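Local coordinates for protein haloacid dehalogenase (Pseudomonas aeruginosa, PDB 3UMC) that probably hydrolyses the carbon-halogen bond of L-2-haloacids, as a member of the haloacid dehalogenase-like hydrolase superfamily, at residues D86-E94 / E106-H117; P190-N200 / G210-E221. One frame throughout, in Å; residues are numbered along the deposited sequence.

Contact 1 of 2, residues D86-E94 / E106-H117; sequences DQLHRQSLE and EALLQRITGFWH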
loop_
_atom_site.group_PDB
_atom_site.type_symbol
_atom_site.label_atom_id
_atom_site.label_comp_id
_atom_site.label_asym_id
_atom_site.label_seq_id
_atom_site.Cartn_x
_atom_site.Cartn_y
_atom_site.Cartn_z
ATOM N N ASP A 86 -0.001 12.218 12.426
ATOM C CA ASP A 86 1.246 12.464 13.179
ATOM C C ASP A 86 1.372 13.923 13.661
ATOM O O ASP A 86 1.746 14.174 14.806
ATOM C CB ASP A 86 2.494 12.084 12.347
ATOM C CG ASP A 86 3.169 10.774 12.820
ATOM O OD1 ASP A 86 3.112 10.436 14.021
ATOM O OD2 ASP A 86 3.799 10.085 11.972
ATOM N N GLN A 87 0.998 14.879 12.812
ATOM C CA GLN A 87 1.040 16.299 13.201
ATOM C C GLN A 87 0.003 16.627 14.240
ATOM O O GLN A 87 0.284 17.400 15.164
ATOM C CB GLN A 87 0.850 17.231 11.980
ATOM C CG GLN A 87 1.949 17.060 10.879
ATOM C CD GLN A 87 1.587 17.699 9.538
ATOM O OE1 GLN A 87 0.709 17.229 8.812
ATOM N NE2 GLN A 87 2.267 18.800 9.212
ATOM N N LEU A 88 -1.208 16.079 14.095
ATOM C CA LEU A 88 -2.242 16.338 15.082
ATOM C C LEU A 88 -1.879 15.672 16.394
ATOM O O LEU A 88 -2.119 16.245 17.464
ATOM C CB LEU A 88 -3.618 15.916 14.601
ATOM C CG LEU A 88 -4.183 16.543 13.300
ATOM C CD1 LEU A 88 -5.474 15.827 12.901
ATOM C CD2 LEU A 88 -4.422 18.098 13.356
ATOM N N HIS A 89 -1.256 14.501 16.353
ATOM C CA HIS A 89 -0.754 13.912 17.584
ATOM C C HIS A 89 0.305 14.796 18.264
ATOM O O HIS A 89 0.322 14.914 19.497
ATOM C CB HIS A 89 -0.188 12.500 17.377
ATOM C CG HIS A 89 -1.243 11.455 17.158
ATOM N ND1 HIS A 89 -0.951 10.161 16.777
ATOM C CD2 HIS A 89 -2.590 11.529 17.233
ATOM C CE1 HIS A 89 -2.070 9.478 16.672
ATOM N NE2 HIS A 89 -3.076 10.280 16.950
ATOM N N ARG A 90 1.190 15.376 17.455
ATOM C CA ARG A 90 2.233 16.274 17.974
ATOM C C ARG A 90 1.660 17.523 18.655
ATOM O O ARG A 90 1.977 17.787 19.791
ATOM C CB ARG A 90 3.215 16.690 16.867
ATOM C CG ARG A 90 4.109 17.935 17.187
ATOM C CD ARG A 90 4.788 17.841 18.557
ATOM N NE ARG A 90 6.088 17.177 18.493
ATOM C CZ ARG A 90 7.249 17.776 18.198
ATOM N NH1 ARG A 90 7.314 19.075 17.918
ATOM N NH2 ARG A 90 8.360 17.053 18.181
ATOM N N GLN A 91 0.851 18.272 17.916
ATOM C CA GLN A 91 0.117 19.420 18.426
ATOM C C GLN A 91 -0.542 19.068 19.746
ATOM O O GLN A 91 -0.205 19.624 20.767
ATOM C CB GLN A 91 -0.982 19.873 17.445
ATOM C CG GLN A 91 -0.531 20.736 16.288
ATOM C CD GLN A 91 -1.674 21.582 15.714
ATOM O OE1 GLN A 91 -1.535 22.819 15.564
ATOM N NE2 GLN A 91 -2.821 20.934 15.417
ATOM N N SER A 92 -1.494 18.146 19.715
ATOM C CA SER A 92 -2.292 17.831 20.900
ATOM C C SER A 92 -1.428 17.459 22.102
ATOM O O SER A 92 -1.772 17.823 23.215
ATOM C CB SER A 92 -3.285 16.698 20.609
ATOM O OG SER A 92 -2.584 15.510 20.296
ATOM N N LEU A 93 -0.326 16.751 21.875
ATOM C CA LEU A 93 0.599 16.419 22.947
ATOM C C LEU A 93 1.225 17.690 23.600
ATOM O O LEU A 93 1.378 17.745 24.828
ATOM C CB LEU A 93 1.705 15.493 22.457
ATOM C CG LEU A 93 2.797 15.129 23.475
ATOM C CD1 LEU A 93 2.230 14.512 24.718
ATOM C CD2 LEU A 93 3.791 14.176 22.871
ATOM N N GLU A 94 1.603 18.680 22.781
ATOM C CA GLU A 94 2.164 19.935 23.310
ATOM C C GLU A 94 1.107 20.622 24.189
ATOM O O GLU A 94 1.389 21.007 25.321
ATOM C CB GLU A 94 2.652 20.876 22.191
ATOM C CG GLU A 94 4.058 20.564 21.619
ATOM C CD GLU A 94 4.447 21.479 20.412
ATOM O OE1 GLU A 94 3.713 22.467 20.127
ATOM O OE2 GLU A 94 5.489 21.203 19.757
ATOM N N GLU A 106 12.330 18.871 22.577
ATOM C CA GLU A 106 12.022 18.313 21.265
ATOM C C GLU A 106 12.323 16.822 21.100
ATOM O O GLU A 106 11.555 16.106 20.471
ATOM C CB GLU A 106 12.737 19.101 20.168
ATOM C CG GLU A 106 11.820 20.119 19.474
ATOM C CD GLU A 106 10.906 19.489 18.424
ATOM O OE1 GLU A 106 11.125 18.313 18.016
ATOM O OE2 GLU A 106 9.962 20.187 17.999
ATOM N N ALA A 107 13.422 16.348 21.654
ATOM C CA ALA A 107 13.725 14.926 21.571
ATOM C C ALA A 107 12.651 14.078 22.272
ATOM O O ALA A 107 12.367 12.960 21.848
ATOM C CB ALA A 107 15.103 14.627 22.139
ATOM N N LEU A 108 12.056 14.608 23.339
ATOM C CA LEU A 108 11.013 13.885 24.063
ATOM C C LEU A 108 9.667 14.017 23.380
ATOM O O LEU A 108 8.928 13.043 23.302
ATOM C CB LEU A 108 10.923 14.320 25.532
ATOM C CG LEU A 108 11.595 13.372 26.557
ATOM C CD1 LEU A 108 10.666 12.238 26.952
ATOM C CD2 LEU A 108 12.917 12.799 26.051
ATOM N N LEU A 109 9.331 15.201 22.890
ATOM C CA LEU A 109 8.079 15.362 22.176
ATOM C C LEU A 109 8.024 14.414 20.954
ATOM O O LEU A 109 6.972 13.860 20.628
ATOM C CB LEU A 109 7.872 16.806 21.722
ATOM C CG LEU A 109 7.523 17.857 22.775
ATOM C CD1 LEU A 109 7.671 19.272 22.164
ATOM C CD2 LEU A 109 6.115 17.658 23.355
ATOM N N GLN A 110 9.154 14.234 20.285
ATOM C CA GLN A 110 9.205 13.397 19.098
ATOM C C GLN A 110 9.023 11.960 19.507
ATOM O O GLN A 110 8.277 11.223 18.875
ATOM C CB GLN A 110 10.521 13.579 18.339
ATOM C CG GLN A 110 10.546 14.886 17.586
ATOM C CD GLN A 110 11.797 15.092 16.768
ATOM O OE1 GLN A 110 12.603 14.170 16.573
ATOM N NE2 GLN A 110 11.971 16.318 16.278
ATOM N N ARG A 111 9.698 11.592 20.582
ATOM C CA ARG A 111 9.634 10.262 21.116
ATOM C C ARG A 111 8.207 9.890 21.548
ATOM O O ARG A 111 7.723 8.817 21.218
ATOM C CB ARG A 111 10.576 10.158 22.300
ATOM C CG ARG A 111 10.797 8.761 22.738
ATOM C CD ARG A 111 11.289 8.734 24.165
ATOM N NE ARG A 111 11.529 7.368 24.592
ATOM C CZ ARG A 111 12.274 7.026 25.636
ATOM N NH1 ARG A 111 12.875 7.955 26.380
ATOM N NH2 ARG A 111 12.419 5.740 25.934
ATOM N N ILE A 112 7.542 10.780 22.268
ATOM C CA ILE A 112 6.224 10.478 22.807
ATOM C C ILE A 112 5.166 10.383 21.690
ATOM O O ILE A 112 4.369 9.489 21.697
ATOM C CB ILE A 112 5.815 11.503 23.905
ATOM C CG1 ILE A 112 6.762 11.388 25.126
ATOM C CG2 ILE A 112 4.372 11.327 24.357
ATOM C CD1 ILE A 112 6.815 12.692 25.949
ATOM N N THR A 113 5.193 11.322 20.762
ATOM C CA THR A 113 4.385 11.287 19.567
ATOM C C THR A 113 4.476 9.987 18.764
ATOM O O THR A 113 3.493 9.601 18.112
ATOM C CB THR A 113 4.766 12.460 18.684
ATOM O OG1 THR A 113 4.379 13.643 19.372
ATOM C CG2 THR A 113 4.056 12.413 17.335
ATOM N N GLY A 114 5.637 9.337 18.806
ATOM C CA GLY A 114 5.911 8.108 18.067
ATOM C C GLY A 114 5.465 6.859 18.835
ATOM O O GLY A 114 5.649 5.711 18.389
ATOM N N PHE A 115 4.913 7.083 20.019
ATOM C CA PHE A 115 4.270 6.031 20.808
ATOM C C PHE A 115 3.168 5.333 20.027
ATOM O O PHE A 115 2.994 4.139 20.124
ATOM C CB PHE A 115 3.630 6.657 22.048
ATOM C CG PHE A 115 4.580 6.862 23.198
ATOM C CD1 PHE A 115 5.959 6.694 23.058
ATOM C CD2 PHE A 115 4.079 7.223 24.461
ATOM C CE1 PHE A 115 6.816 6.875 24.147
ATOM C CE2 PHE A 115 4.963 7.412 25.567
ATOM C CZ PHE A 115 6.306 7.225 25.387
ATOM N N TRP A 116 2.444 6.127 19.267
ATOM C CA TRP A 116 1.375 5.637 18.433
ATOM C C TRP A 116 1.867 4.803 17.282
ATOM O O TRP A 116 1.051 4.344 16.560
ATOM C CB TRP A 116 0.648 6.786 17.847
ATOM C CG TRP A 116 -0.051 7.566 18.804
ATOM C CD1 TRP A 116 0.342 8.759 19.320
ATOM C CD2 TRP A 116 -1.355 7.313 19.305
ATOM N NE1 TRP A 116 -0.633 9.256 20.140
ATOM C CE2 TRP A 116 -1.687 8.381 20.156
ATOM C CE3 TRP A 116 -2.278 6.278 19.124
ATOM C CZ2 TRP A 116 -2.898 8.442 20.861
ATOM C CZ3 TRP A 116 -3.498 6.349 19.799
ATOM C CH2 TRP A 116 -3.787 7.424 20.669
ATOM N N HIS A 117 3.172 4.585 17.141
ATOM C CA HIS A 117 3.727 3.910 16.011
ATOM C C HIS A 117 4.034 2.477 16.357
ATOM O O HIS A 117 4.340 1.664 15.483
ATOM C CB HIS A 117 5.000 4.652 15.551
ATOM C CG HIS A 117 4.739 5.985 14.886
ATOM N ND1 HIS A 117 5.295 6.319 13.668
ATOM C CD2 HIS A 117 4.009 7.056 15.266
ATOM C CE1 HIS A 117 4.908 7.536 13.321
ATOM N NE2 HIS A 117 4.123 8.009 14.272
HETATM O O HOH W 1 1.672 9.917 16.192
#

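Contact 2 of 2, residues P190-N200 / G210-E221; sequences PQEVMLCAAHN and GLKTAFIARPLE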
loop_
_atom_site.group_PDB
_atom_site.type_symbol
_atom_site.label_atom_id
_atom_site.label_comp_id
_atom_site.label_asym_id
_atom_site.label_seq_id
_atom_site.Cartn_x
_atom_site.Cartn_y
_atom_site.Cartn_z
ATOM N N PRO A 190 -17.930 -0.638 -4.834
ATOM C CA PRO A 190 -18.208 -0.668 -3.397
ATOM C C PRO A 190 -18.855 -1.972 -2.932
ATOM O O PRO A 190 -18.474 -2.524 -1.907
ATOM C CB PRO A 190 -19.144 0.491 -3.214
ATOM C CG PRO A 190 -18.638 1.504 -4.163
ATOM C CD PRO A 190 -18.253 0.684 -5.402
ATOM N N GLN A 191 -19.783 -2.503 -3.704
ATOM C CA GLN A 191 -20.461 -3.703 -3.306
ATOM C C GLN A 191 -19.511 -4.899 -3.296
ATOM O O GLN A 191 -19.881 -5.968 -2.817
ATOM C CB GLN A 191 -21.664 -3.985 -4.245
ATOM C CG GLN A 191 -22.743 -2.883 -4.232
ATOM C CD GLN A 191 -22.376 -1.657 -5.078
ATOM O OE1 GLN A 191 -21.433 -1.694 -5.939
ATOM N NE2 GLN A 191 -23.127 -0.553 -4.858
ATOM N N GLU A 192 -18.327 -4.768 -3.889
ATOM C CA GLU A 192 -17.355 -5.862 -3.832
ATOM C C GLU A 192 -16.309 -5.647 -2.702
ATOM O O GLU A 192 -15.369 -6.422 -2.556
ATOM C CB GLU A 192 -16.685 -6.088 -5.202
ATOM C CG GLU A 192 -17.666 -6.857 -6.177
ATOM C CD GLU A 192 -17.116 -7.047 -7.596
ATOM O OE1 GLU A 192 -15.901 -7.240 -7.728
ATOM O OE2 GLU A 192 -17.912 -7.016 -8.585
ATOM N N VAL A 193 -16.532 -4.649 -1.879
ATOM C CA VAL A 193 -15.584 -4.306 -0.817
ATOM C C VAL A 193 -16.288 -4.294 0.526
ATOM O O VAL A 193 -17.393 -3.765 0.634
ATOM C CB VAL A 193 -14.959 -2.933 -1.057
ATOM C CG1 VAL A 193 -13.892 -2.588 0.052
ATOM C CG2 VAL A 193 -14.337 -2.943 -2.458
HETATM N N MSE A 194 -15.680 -4.963 1.516
HETATM C CA MSE A 194 -16.219 -4.962 2.864
HETATM C C MSE A 194 -15.338 -4.128 3.793
HETATM O O MSE A 194 -14.143 -4.218 3.759
HETATM C CB MSE A 194 -16.389 -6.403 3.362
HETATM C CG MSE A 194 -16.864 -6.479 4.809
HETATM SE SE MSE A 194 -17.384 -8.364 5.266
HETATM C CE MSE A 194 -15.680 -8.973 5.434
ATOM N N LEU A 195 -15.938 -3.295 4.622
ATOM C CA LEU A 195 -15.232 -2.673 5.701
ATOM C C LEU A 195 -15.452 -3.469 6.958
ATOM O O LEU A 195 -16.600 -3.691 7.376
ATOM C CB LEU A 195 -15.705 -1.262 5.964
ATOM C CG LEU A 195 -15.065 -0.541 7.195
ATOM C CD1 LEU A 195 -13.519 -0.410 7.116
ATOM C CD2 LEU A 195 -15.737 0.821 7.499
ATOM N N CYS A 196 -14.347 -3.777 7.631
ATOM C CA CYS A 196 -14.378 -4.371 8.975
ATOM C C CYS A 196 -13.921 -3.354 9.989
ATOM O O CYS A 196 -12.828 -2.807 9.876
ATOM C CB CYS A 196 -13.488 -5.608 8.977
ATOM S SG CYS A 196 -13.288 -6.397 10.596
ATOM N N ALA A 197 -14.737 -3.106 11.001
ATOM C CA ALA A 197 -14.417 -2.130 12.048
ATOM C C ALA A 197 -15.034 -2.459 13.376
ATOM O O ALA A 197 -16.031 -3.108 13.449
ATOM C CB ALA A 197 -14.922 -0.696 11.650
ATOM N N ALA A 198 -14.462 -1.904 14.429
ATOM C CA ALA A 198 -15.027 -1.977 15.774
ATOM C C ALA A 198 -15.920 -0.789 16.104
ATOM O O ALA A 198 -16.409 -0.639 17.244
ATOM C CB ALA A 198 -13.884 -2.068 16.784
ATOM N N HIS A 199 -16.126 0.113 15.154
ATOM C CA HIS A 199 -16.821 1.388 15.491
ATOM C C HIS A 199 -18.008 1.558 14.533
ATOM O O HIS A 199 -17.859 1.481 13.262
ATOM C CB HIS A 199 -15.834 2.579 15.523
ATOM C CG HIS A 199 -14.544 2.281 16.224
ATOM N ND1 HIS A 199 -13.344 2.116 15.558
ATOM C CD2 HIS A 199 -14.310 1.936 17.496
ATOM C CE1 HIS A 199 -12.414 1.789 16.423
ATOM N NE2 HIS A 199 -12.975 1.692 17.616
ATOM N N ASN A 200 -19.197 1.662 15.106
ATOM C CA ASN A 200 -20.410 1.717 14.277
ATOM C C ASN A 200 -20.439 2.932 13.348
ATOM O O ASN A 200 -21.030 2.803 12.294
ATOM C CB ASN A 200 -21.680 1.751 15.139
ATOM C CG ASN A 200 -22.010 0.373 15.747
ATOM O OD1 ASN A 200 -22.616 -0.490 15.113
ATOM N ND2 ASN A 200 -21.634 0.192 16.994
ATOM N N GLY A 210 -22.528 2.009 -0.233
ATOM C CA GLY A 210 -22.712 0.737 -0.934
ATOM C C GLY A 210 -21.731 -0.361 -0.437
ATOM O O GLY A 210 -21.719 -1.473 -0.952
ATOM N N LEU A 211 -20.886 -0.066 0.539
ATOM C CA LEU A 211 -19.947 -1.115 1.045
ATOM C C LEU A 211 -20.626 -2.181 1.931
ATOM O O LEU A 211 -21.565 -1.933 2.628
ATOM C CB LEU A 211 -18.726 -0.491 1.757
ATOM C CG LEU A 211 -17.657 0.132 0.854
ATOM C CD1 LEU A 211 -18.031 1.620 0.490
ATOM C CD2 LEU A 211 -16.248 0.162 1.479
ATOM N N LYS A 212 -20.115 -3.404 1.885
ATOM C CA LYS A 212 -20.480 -4.440 2.854
ATOM C C LYS A 212 -19.798 -4.070 4.190
ATOM O O LYS A 212 -18.813 -3.281 4.199
ATOM C CB LYS A 212 -20.031 -5.788 2.351
ATOM C CG LYS A 212 -20.632 -6.280 0.988
ATOM C CD LYS A 212 -22.139 -6.216 1.005
ATOM C CE LYS A 212 -22.728 -6.995 -0.217
ATOM N NZ LYS A 212 -22.506 -6.267 -1.506
ATOM N N THR A 213 -20.327 -4.609 5.301
ATOM C CA THR A 213 -19.924 -4.229 6.631
ATOM C C THR A 213 -19.770 -5.464 7.540
ATOM O O THR A 213 -20.632 -6.395 7.538
ATOM C CB THR A 213 -20.928 -3.317 7.244
ATOM O OG1 THR A 213 -22.215 -3.898 7.026
ATOM C CG2 THR A 213 -20.890 -1.933 6.539
ATOM N N ALA A 214 -18.671 -5.462 8.297
ATOM C CA ALA A 214 -18.416 -6.478 9.352
ATOM C C ALA A 214 -17.985 -5.776 10.610
ATOM O O ALA A 214 -17.080 -4.949 10.585
ATOM C CB ALA A 214 -17.360 -7.486 8.887
ATOM N N PHE A 215 -18.714 -6.031 11.679
ATOM C CA PHE A 215 -18.501 -5.427 12.982
ATOM C C PHE A 215 -17.845 -6.453 13.932
ATOM O O PHE A 215 -18.312 -7.573 14.095
ATOM C CB PHE A 215 -19.836 -5.012 13.593
ATOM C CG PHE A 215 -19.735 -4.485 14.987
ATOM C CD1 PHE A 215 -19.248 -3.246 15.230
ATOM C CD2 PHE A 215 -20.231 -5.200 16.067
ATOM C CE1 PHE A 215 -19.158 -2.757 16.536
ATOM C CE2 PHE A 215 -20.159 -4.692 17.342
ATOM C CZ PHE A 215 -19.631 -3.500 17.567
ATOM N N ILE A 216 -16.779 -6.032 14.590
ATOM C CA ILE A 216 -16.149 -6.836 15.681
ATOM C C ILE A 216 -16.073 -5.962 16.907
ATOM O O ILE A 216 -15.370 -5.001 16.887
ATOM C CB ILE A 216 -14.754 -7.256 15.270
ATOM C CG1 ILE A 216 -14.858 -8.133 14.016
ATOM C CG2 ILE A 216 -14.044 -8.112 16.364
ATOM C CD1 ILE A 216 -13.576 -8.920 13.662
ATOM N N ALA A 217 -16.776 -6.302 17.977
ATOM C CA ALA A 217 -16.712 -5.535 19.182
ATOM C C ALA A 217 -15.355 -5.612 19.831
ATOM O O ALA A 217 -14.800 -6.661 19.916
ATOM C CB ALA A 217 -17.882 -5.994 20.204
ATOM N N ARG A 218 -14.850 -4.493 20.346
ATOM C CA ARG A 218 -13.606 -4.453 21.115
ATOM C C ARG A 218 -13.927 -3.730 22.412
ATOM O O ARG A 218 -13.567 -2.559 22.574
ATOM C CB ARG A 218 -12.525 -3.684 20.372
ATOM C CG ARG A 218 -12.083 -4.289 19.075
ATOM C CD ARG A 218 -11.628 -5.764 19.241
ATOM N NE ARG A 218 -10.941 -6.277 18.069
ATOM C CZ ARG A 218 -10.397 -7.500 17.948
ATOM N NH1 ARG A 218 -10.541 -8.429 18.891
ATOM N NH2 ARG A 218 -9.777 -7.819 16.829
ATOM N N PRO A 219 -14.608 -4.423 23.344
ATOM C CA PRO A 219 -15.131 -3.739 24.536
ATOM C C PRO A 219 -14.072 -3.203 25.514
ATOM O O PRO A 219 -14.444 -2.471 26.377
ATOM C CB PRO A 219 -16.031 -4.781 25.199
ATOM C CG PRO A 219 -15.443 -6.183 24.800
ATOM C CD PRO A 219 -14.916 -5.878 23.321
ATOM N N LEU A 220 -12.780 -3.493 25.291
ATOM C CA LEU A 220 -11.653 -3.089 26.137
ATOM C C LEU A 220 -10.826 -1.976 25.483
ATOM O O LEU A 220 -9.848 -1.506 26.047
ATOM C CB LEU A 220 -10.778 -4.353 26.457
ATOM C CG LEU A 220 -11.552 -5.386 27.359
ATOM C CD1 LEU A 220 -10.764 -6.558 27.856
ATOM C CD2 LEU A 220 -12.129 -4.654 28.560
ATOM N N GLU A 221 -11.202 -1.533 24.289
ATOM C CA GLU A 221 -10.394 -0.517 23.618
ATOM C C GLU A 221 -10.114 0.696 24.535
ATOM O O GLU A 221 -8.974 1.205 24.588
ATOM C CB GLU A 221 -11.088 -0.015 22.363
ATOM C CG GLU A 221 -10.290 0.967 21.590
ATOM C CD GLU A 221 -10.944 1.436 20.267
ATOM O OE1 GLU A 221 -12.045 0.965 19.835
ATOM O OE2 GLU A 221 -10.258 2.247 19.638
HETATM O O HOH W 2 -16.109 -2.028 19.717
#

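Contact 1 of 2, residues D86-E94 / E106-H117
His89 lies face to face on the five-membered ring of Trp116, centroids 3.7 Å apart and planes 26° from parallel, in a contact that packs two helices of the helical cap beside the Rossmann-like core. The axes of the short segments 86-94 and 106-113 approach to 9.6 Å, their N-to-C directions 125° apart. Small Thr113 suits the crossing, fitting as a knob among Asp86, His89, Arg90 and Leu93; its hydroxyl turns back to its own helix, OG1 donating to Leu109 O.

At the exposed end Arg90, its chain bent at chi2 and chi3, lays its guanidinium over Leu109 CB and grips Glu106 end-on. NH1 to OE2 is 2.9 Å and NH2 to OE1 3.0 Å, both oxygens met from above the carboxylate plane. Gln110 NE2 reaches Glu106 OE1 from the opposite face, steadying the acceptor. One turn on from Arg90, Leu93 sets CD2 across Ile112 CG2, a tight 3.3 Å, with CG near Leu109 CD2.

His117 and Asp86 meet nearly coplanar: NE2 donates over 2.6 Å to the syn lone pair of OD1, while ND1 binds Asp151. One water, 2.7 Å from Asp86 OD1, also joins His89 ND1 and Thr113 O.

Contact 2 of 2, residues P190-N200 / G210-E221
Strands 193-197 and 212-216 run parallel, their axes approaching to 4.5 Å at an angle of 21°, their backbones laced by bonds that alternate in direction from Lys212 N to Val193 O through Ile216 N to Ala197 O. They are neighbours in the parallel sheet of the Rossmann-like HAD core, joined by helix 200-208 in a beta-alpha-beta crossover. Gly210, with positive phi, is the C-prime residue of the Schellman motif ending that helix, a backbone shape that glycine adopts readily.

On one face Met194, present as selenomethionine, rises from the sheet, anti at chi1 (176°) and at chi2, which brings SE to 3.7 Å from Ala214 CB. The small alanine accepts this long side chain, and farther along Cys196 SG meets Ile216 CD1; helix 243-251 packs on Met194, Ala214 and Ile216 of this face. Leu195, Thr213 and Phe215 look the other way, onto helix 200-208, where Leu195 and Phe215 are bulky apolar groups suited to the buried interface and Thr213 packs on Arg207. At the start of the strands Val193 and Leu211 lie side by side, CG1 touching CD2. Lys212 is long enough to bend back to the 3-10 segment 190-192, where NZ donates to a lone pair of Gln191 O, 2.9 Å away and in the carbonyl plane.

Beyond the C-terminal edge, where HAD enzymes place their active site, a water links Ala198 O to Arg218 N, and Arg218 turns its charged end to Asp124. His199, the N-cap residue of helix 200-208, also touches Asp28. Glu221, anti at chi1 and extended beyond CG, reaches the imidazole of His199, and Trp36 holds its OE2. His199 NE2 donates in its ring plane to the syn lone pair of Glu221 OE1, 2.5 Å away at an N-H...O angle of 167°.

Overall arrangement
From the N terminus the chain lays down strand 24-27, a central strand of the parallel sheet, then leaves the core for a run of helices. There contact 1 closes over the 11 residues 95-105, the end of helix 85-99 and the loop after it; helices 85-99 and 106-113 also pack on helices 36-50 and 57-67. The chain returns through strands 137-140 and 162-163 before contact 2 closes over helix 200-208, setting strand 212-216 beside 193-197 on the other flank of strand 24-27. The contacts are in series, neither nested nor crossed. The centres of contacts 1 and 2 lie about 29 Å apart, on opposite sides of the chain's centre, with nearest atoms about 8 Å apart.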